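Local coordinates for uncharacterized protein (Sus scrofa, PDB 5BNF) that is the porcine form of CD38, a disulfide-bonded member of the ADP-ribosyl cyclase family built partly around a parallel beta sheet, at residues 73-78 with 156-161; 163-168 with 207-212. All blocks are in the same frame, centred on the assembly; numbering follows the deposited sequence.

Interaction 1: residues 73-78 with 156-161; sequences KTVFWS and QVFLNG
Phe-76 O is gripped by two neighbouring groups of the adjacent strand: Phe-158 N donates a hydrogen bond to it at 2.7 Å, and Val-157 CA sends a CA-H...O contact to the same oxygen. The same residue also bonds through its amide: Phe-76 N donates a hydrogen bond to Gln-156 O, two residues before Phe-158, at 2.7 Å, a more bent bond with 144° at the hydrogen, while Gln-156 N reaches back to Thr-74 O at 3.2 Å and lies in that carbonyl's plane. This alternation, with segment axes 18° apart, is the evidence for parallel pairing of strand 75-77, at the edge of the chain's sheet, with strand 153-160. Val-75 and Phe-158 share one face. Val-75 CG1, set anti to the backbone N (chi1 177°), meets the edge of the phenyl ring near its plane, 3.5 Å from Phe-158 CE1; Trp-192 stacks on this ring. On the other face Val-157 CG2 lies alongside Phe-76 CB at 3.7 Å, whereas the ring of Phe-76 leads away to meet Phe-147 and Phe-173. Toward the end of the pairing, at Ser-78, Leu-159 CD2 touches Ser-78 CB at 3.6 Å, and a water bridges the strands by donating to Ser-78 O and accepting from Asn-160 N, the latter at 2.7 Å. Main-chain polar groups thus fix the register in a largely buried setting, apolar side chains pack on both faces, and water continues the polar link where direct pairing stops.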
loop_
_atom_site.group_PDB
_atom_site.type_symbol
_atom_site.label_atom_id
_atom_site.label_comp_id
_atom_site.label_asym_id
_atom_site.label_seq_id
_atom_site.Cartn_x
_atom_site.Cartn_y
_atom_site.Cartn_z
ATOM N N LYS A 73 -9.949 -9.564 -7.441
ATOM C CA LYS A 73 -8.804 -8.931 -8.082
ATOM C C LYS A 73 -7.750 -8.365 -7.127
ATOM O O LYS A 73 -6.603 -8.162 -7.525
ATOM C CB LYS A 73 -9.300 -7.828 -9.012
ATOM C CG LYS A 73 -10.193 -8.323 -10.138
ATOM C CD LYS A 73 -9.379 -8.759 -11.347
ATOM C CE LYS A 73 -9.632 -10.220 -11.694
ATOM N NZ LYS A 73 -11.072 -10.498 -11.994
ATOM N N THR A 74 -8.133 -8.124 -5.874
ATOM C CA THR A 74 -7.213 -7.584 -4.873
ATOM C C THR A 74 -6.045 -8.509 -4.559
ATOM O O THR A 74 -6.228 -9.644 -4.118
ATOM C CB THR A 74 -7.936 -7.282 -3.565
ATOM O OG1 THR A 74 -8.973 -6.332 -3.814
ATOM C CG2 THR A 74 -6.975 -6.711 -2.551
ATOM N N VAL A 75 -4.840 -7.993 -4.763
ATOM C CA VAL A 75 -3.620 -8.746 -4.520
ATOM C C VAL A 75 -2.651 -8.004 -3.610
ATOM O O VAL A 75 -2.511 -6.786 -3.695
ATOM C CB VAL A 75 -2.914 -9.053 -5.842
ATOM C CG1 VAL A 75 -1.612 -9.776 -5.585
ATOM C CG2 VAL A 75 -3.831 -9.900 -6.722
ATOM N N PHE A 76 -1.987 -8.759 -2.738
ATOM C CA PHE A 76 -1.011 -8.211 -1.803
ATOM C C PHE A 76 0.346 -8.877 -2.010
ATOM O O PHE A 76 0.428 -10.067 -2.330
ATOM C CB PHE A 76 -1.453 -8.461 -0.356
ATOM C CG PHE A 76 -2.647 -7.661 0.067
ATOM C CD1 PHE A 76 -2.538 -6.297 0.302
ATOM C CD2 PHE A 76 -3.882 -8.269 0.237
ATOM C CE1 PHE A 76 -3.647 -5.556 0.703
ATOM C CE2 PHE A 76 -4.998 -7.529 0.638
ATOM C CZ PHE A 76 -4.877 -6.175 0.871
ATOM N N TRP A 77 1.410 -8.104 -1.830
ATOM C CA TRP A 77 2.768 -8.618 -1.956
ATOM C C TRP A 77 3.475 -8.203 -0.676
ATOM O O TRP A 77 3.477 -7.028 -0.319
ATOM C CB TRP A 77 3.471 -7.995 -3.156
ATOM C CG TRP A 77 3.241 -6.536 -3.235
ATOM C CD1 TRP A 77 2.205 -5.910 -3.859
ATOM C CD2 TRP A 77 4.001 -5.508 -2.589
ATOM N NE1 TRP A 77 2.268 -4.558 -3.641
ATOM C CE2 TRP A 77 3.361 -4.284 -2.863
ATOM C CE3 TRP A 77 5.161 -5.504 -1.800
ATOM C CZ2 TRP A 77 3.838 -3.063 -2.377
ATOM C CZ3 TRP A 77 5.634 -4.290 -1.316
ATOM C CH2 TRP A 77 4.972 -3.086 -1.608
ATOM N N SER A 78 4.047 -9.155 0.045
ATOM C CA SER A 78 4.726 -8.790 1.274
ATOM C C SER A 78 6.208 -9.111 1.210
ATOM O O SER A 78 6.617 -10.266 1.322
ATOM C CB SER A 78 4.092 -9.486 2.475
ATOM O OG SER A 78 4.500 -8.853 3.676
ATOM N N GLN A 156 -5.605 -12.334 -2.570
ATOM C CA GLN A 156 -4.353 -13.059 -2.680
ATOM C C GLN A 156 -3.192 -12.284 -2.079
ATOM O O GLN A 156 -3.227 -11.056 -1.978
ATOM C CB GLN A 156 -4.034 -13.333 -4.152
ATOM C CG GLN A 156 -5.037 -14.187 -4.878
ATOM C CD GLN A 156 -4.691 -14.332 -6.348
ATOM O OE1 GLN A 156 -5.043 -13.494 -7.167
ATOM N NE2 GLN A 156 -3.970 -15.392 -6.678
ATOM N N VAL A 157 -2.153 -13.012 -1.686
ATOM C CA VAL A 157 -0.960 -12.390 -1.142
ATOM C C VAL A 157 0.225 -13.231 -1.569
ATOM O O VAL A 157 0.182 -14.457 -1.468
ATOM C CB VAL A 157 -1.009 -12.295 0.400
ATOM C CG1 VAL A 157 -1.108 -13.677 1.013
ATOM C CG2 VAL A 157 0.224 -11.560 0.910
ATOM N N PHE A 158 1.265 -12.582 -2.087
ATOM C CA PHE A 158 2.465 -13.298 -2.515
ATOM C C PHE A 158 3.566 -13.124 -1.477
ATOM O O PHE A 158 3.865 -12.012 -1.047
ATOM C CB PHE A 158 2.946 -12.805 -3.889
ATOM C CG PHE A 158 2.009 -13.147 -5.016
ATOM C CD1 PHE A 158 0.777 -12.523 -5.128
ATOM C CD2 PHE A 158 2.353 -14.115 -5.953
ATOM C CE1 PHE A 158 -0.101 -12.862 -6.160
ATOM C CE2 PHE A 158 1.483 -14.456 -6.982
ATOM C CZ PHE A 158 0.256 -13.829 -7.086
ATOM N N LEU A 159 4.157 -14.240 -1.072
ATOM C CA LEU A 159 5.204 -14.233 -0.072
ATOM C C LEU A 159 6.461 -14.872 -0.631
ATOM O O LEU A 159 6.404 -15.621 -1.608
ATOM C CB LEU A 159 4.727 -14.985 1.168
ATOM C CG LEU A 159 3.368 -14.508 1.688
ATOM C CD1 LEU A 159 2.905 -15.386 2.839
ATOM C CD2 LEU A 159 3.485 -13.057 2.121
ATOM N N ASN A 160 7.589 -14.569 0.005
ATOM C CA ASN A 160 8.891 -15.062 -0.415
ATOM C C ASN A 160 9.368 -16.289 0.344
ATOM O O ASN A 160 9.749 -16.205 1.509
ATOM C CB ASN A 160 9.919 -13.944 -0.275
ATOM C CG ASN A 160 11.286 -14.350 -0.755
ATOM O OD1 ASN A 160 11.400 -15.418 -1.390
ATOM N ND2 ASN A 160 12.248 -13.594 -0.504
ATOM N N GLY A 161 9.364 -17.430 -0.335
ATOM C CA GLY A 161 9.798 -18.660 0.292
ATOM C C GLY A 161 11.295 -18.744 0.526
ATOM O O GLY A 161 11.766 -19.686 1.165
HETATM O O HOH W 1 7.722 -12.968 2.229
#

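Interaction 2: residues 163-168 with 207-212; sequences ISNAFD and GSSINE
The first turn of helix 208-219, with Gly-207 at its N-cap, packs against the loop that follows strand 153-160, and Ser-209 and Phe-167 carry most of the contact. Phe-167 N donates to Ser-209 OG at 2.9 Å, with an angle of 135° at the hydrogen, so the bond is distinctly bent. The hydroxyl stands anti to its own backbone N (chi1 -175°), which carries it out from the helix to the main chain of Phe-167; Phe-167 O is also close to Ser-209 OG, at 2.6 Å. Asn-165 approaches the same serine from its amide end, ND2 lying 3.8 Å from Ser-209 CB. The phenyl ring of Phe-167 lies against the helix turn. Phe-167 CD2 comes within 3.3 Å of Ser-209 O, obliquely to the ring, and Phe-167 CE2 lies 4.1 Å from Glu-212 CB. Ring and carboxylate planes are 84° apart, and it is the aliphatic base of Glu-212 that touches the ring. Phe-167 also packs on Leu-213 and Ile-216 of this helix and on Phe-173 and Val-178 of helix 172-180, while Ala-166 N bonds to Asp-203 OD2. A single buried serine hydroxyl therefore supplies an acceptor for a loop amide, and the adjoining aromatic side chain packs between two helices, mostly through carbon contacts, with one helix carbonyl close to its ring.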
loop_
_atom_site.group_PDB
_atom_site.type_symbol
_atom_site.label_atom_id
_atom_site.label_comp_id
_atom_site.label_asym_id
_atom_site.label_seq_id
_atom_site.Cartn_x
_atom_site.Cartn_y
_atom_site.Cartn_z
ATOM N N ILE A 163 13.026 -16.600 2.277
ATOM C CA ILE A 163 13.385 -16.009 3.563
ATOM C C ILE A 163 12.765 -16.838 4.689
ATOM O O ILE A 163 11.733 -17.485 4.501
ATOM C CB ILE A 163 12.922 -14.540 3.684
ATOM C CG1 ILE A 163 11.400 -14.458 3.697
ATOM C CG2 ILE A 163 13.493 -13.723 2.530
ATOM C CD1 ILE A 163 10.881 -13.048 3.895
ATOM N N SER A 164 13.407 -16.816 5.851
ATOM C CA SER A 164 12.964 -17.584 7.015
ATOM C C SER A 164 11.499 -17.451 7.407
ATOM O O SER A 164 10.854 -18.441 7.748
ATOM C CB SER A 164 13.825 -17.232 8.226
ATOM O OG SER A 164 15.181 -17.573 8.000
ATOM N N ASN A 165 10.979 -16.231 7.367
ATOM C CA ASN A 165 9.591 -15.987 7.743
ATOM C C ASN A 165 8.834 -15.173 6.706
ATOM O O ASN A 165 8.685 -13.960 6.846
ATOM C CB ASN A 165 9.548 -15.266 9.086
ATOM C CG ASN A 165 10.077 -16.121 10.214
ATOM O OD1 ASN A 165 10.786 -15.637 11.092
ATOM N ND2 ASN A 165 9.727 -17.405 10.200
ATOM N N ALA A 166 8.354 -15.854 5.672
ATOM C CA ALA A 166 7.616 -15.217 4.589
ATOM C C ALA A 166 6.502 -14.304 5.088
ATOM O O ALA A 166 6.258 -13.251 4.513
ATOM C CB ALA A 166 7.046 -16.280 3.661
ATOM N N PHE A 167 5.820 -14.711 6.151
ATOM C CA PHE A 167 4.746 -13.897 6.702
ATOM C C PHE A 167 5.251 -13.192 7.948
ATOM O O PHE A 167 5.507 -13.824 8.969
ATOM C CB PHE A 167 3.530 -14.754 7.049
ATOM C CG PHE A 167 2.460 -14.007 7.786
ATOM C CD1 PHE A 167 1.628 -13.120 7.120
ATOM C CD2 PHE A 167 2.327 -14.138 9.168
ATOM C CE1 PHE A 167 0.681 -12.368 7.820
ATOM C CE2 PHE A 167 1.390 -13.397 9.868
ATOM C CZ PHE A 167 0.565 -12.508 9.194
ATOM N N ASP A 168 5.378 -11.876 7.857
ATOM C CA ASP A 168 5.881 -11.075 8.961
ATOM C C ASP A 168 4.764 -10.318 9.688
ATOM O O ASP A 168 4.047 -9.535 9.072
ATOM C CB ASP A 168 6.902 -10.079 8.414
ATOM C CG ASP A 168 7.631 -9.325 9.505
ATOM O OD1 ASP A 168 7.085 -9.193 10.622
ATOM O OD2 ASP A 168 8.750 -8.847 9.235
ATOM N N GLY A 207 5.295 -24.013 7.333
ATOM C CA GLY A 207 6.027 -23.338 8.388
ATOM C C GLY A 207 5.162 -22.651 9.427
ATOM O O GLY A 207 3.962 -22.445 9.228
ATOM N N SER A 208 5.780 -22.294 10.545
ATOM C CA SER A 208 5.064 -21.632 11.619
ATOM C C SER A 208 4.645 -20.213 11.224
ATOM O O SER A 208 3.636 -19.700 11.704
ATOM C CB SER A 208 5.924 -21.604 12.889
ATOM O OG SER A 208 7.146 -20.930 12.667
ATOM N N SER A 209 5.412 -19.585 10.339
ATOM C CA SER A 209 5.102 -18.231 9.895
ATOM C C SER A 209 3.744 -18.177 9.210
ATOM O O SER A 209 2.912 -17.325 9.519
ATOM C CB SER A 209 6.178 -17.730 8.924
ATOM O OG SER A 209 5.960 -16.377 8.574
ATOM N N ILE A 210 3.523 -19.088 8.269
ATOM C CA ILE A 210 2.267 -19.127 7.544
ATOM C C ILE A 210 1.137 -19.595 8.443
ATOM O O ILE A 210 -0.015 -19.251 8.225
ATOM C CB ILE A 210 2.404 -20.021 6.294
ATOM C CG1 ILE A 210 3.184 -19.247 5.226
ATOM C CG2 ILE A 210 1.036 -20.428 5.757
ATOM C CD1 ILE A 210 4.089 -20.102 4.388
ATOM N N ASN A 211 1.470 -20.375 9.462
ATOM C CA ASN A 211 0.455 -20.834 10.391
ATOM C C ASN A 211 -0.026 -19.627 11.199
ATOM O O ASN A 211 -1.178 -19.575 11.619
ATOM C CB ASN A 211 1.015 -21.900 11.328
ATOM C CG ASN A 211 -0.001 -22.346 12.359
ATOM O OD1 ASN A 211 -0.948 -23.055 12.041
ATOM N ND2 ASN A 211 0.181 -21.910 13.600
ATOM N N GLU A 212 0.849 -18.651 11.405
ATOM C CA GLU A 212 0.451 -17.463 12.148
ATOM C C GLU A 212 -0.598 -16.712 11.352
ATOM O O GLU A 212 -1.540 -16.159 11.925
ATOM C CB GLU A 212 1.641 -16.546 12.408
ATOM C CG GLU A 212 2.670 -17.119 13.337
ATOM C CD GLU A 212 3.780 -16.136 13.632
ATOM O OE1 GLU A 212 4.435 -15.675 12.670
ATOM O OE2 GLU A 212 3.990 -15.827 14.823
#

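How the interactions relate
From the N terminus, the chain leaves 73-78 and returns at 156-161, 78 residues on, where interaction 1 closes a long excursion that includes helices 101-106 and 135-149. Interaction 2 opens just afterwards, in the loop after strand 153-160, and closes 39 residues on at helix 208-219, having enclosed helix 172-180 and strand 186-194. The two closures are thus in series, neither nested nor crossed. Their centres lie 13 Å apart, and they touch directly: Ala-166 CB packs 3.6 Å from Leu-159 CB. Interaction 1 joins an edge strand to the parallel sheet; interaction 2 fastens the succeeding loop to a helix packed beside strand 223-229, at the sheet's other edge.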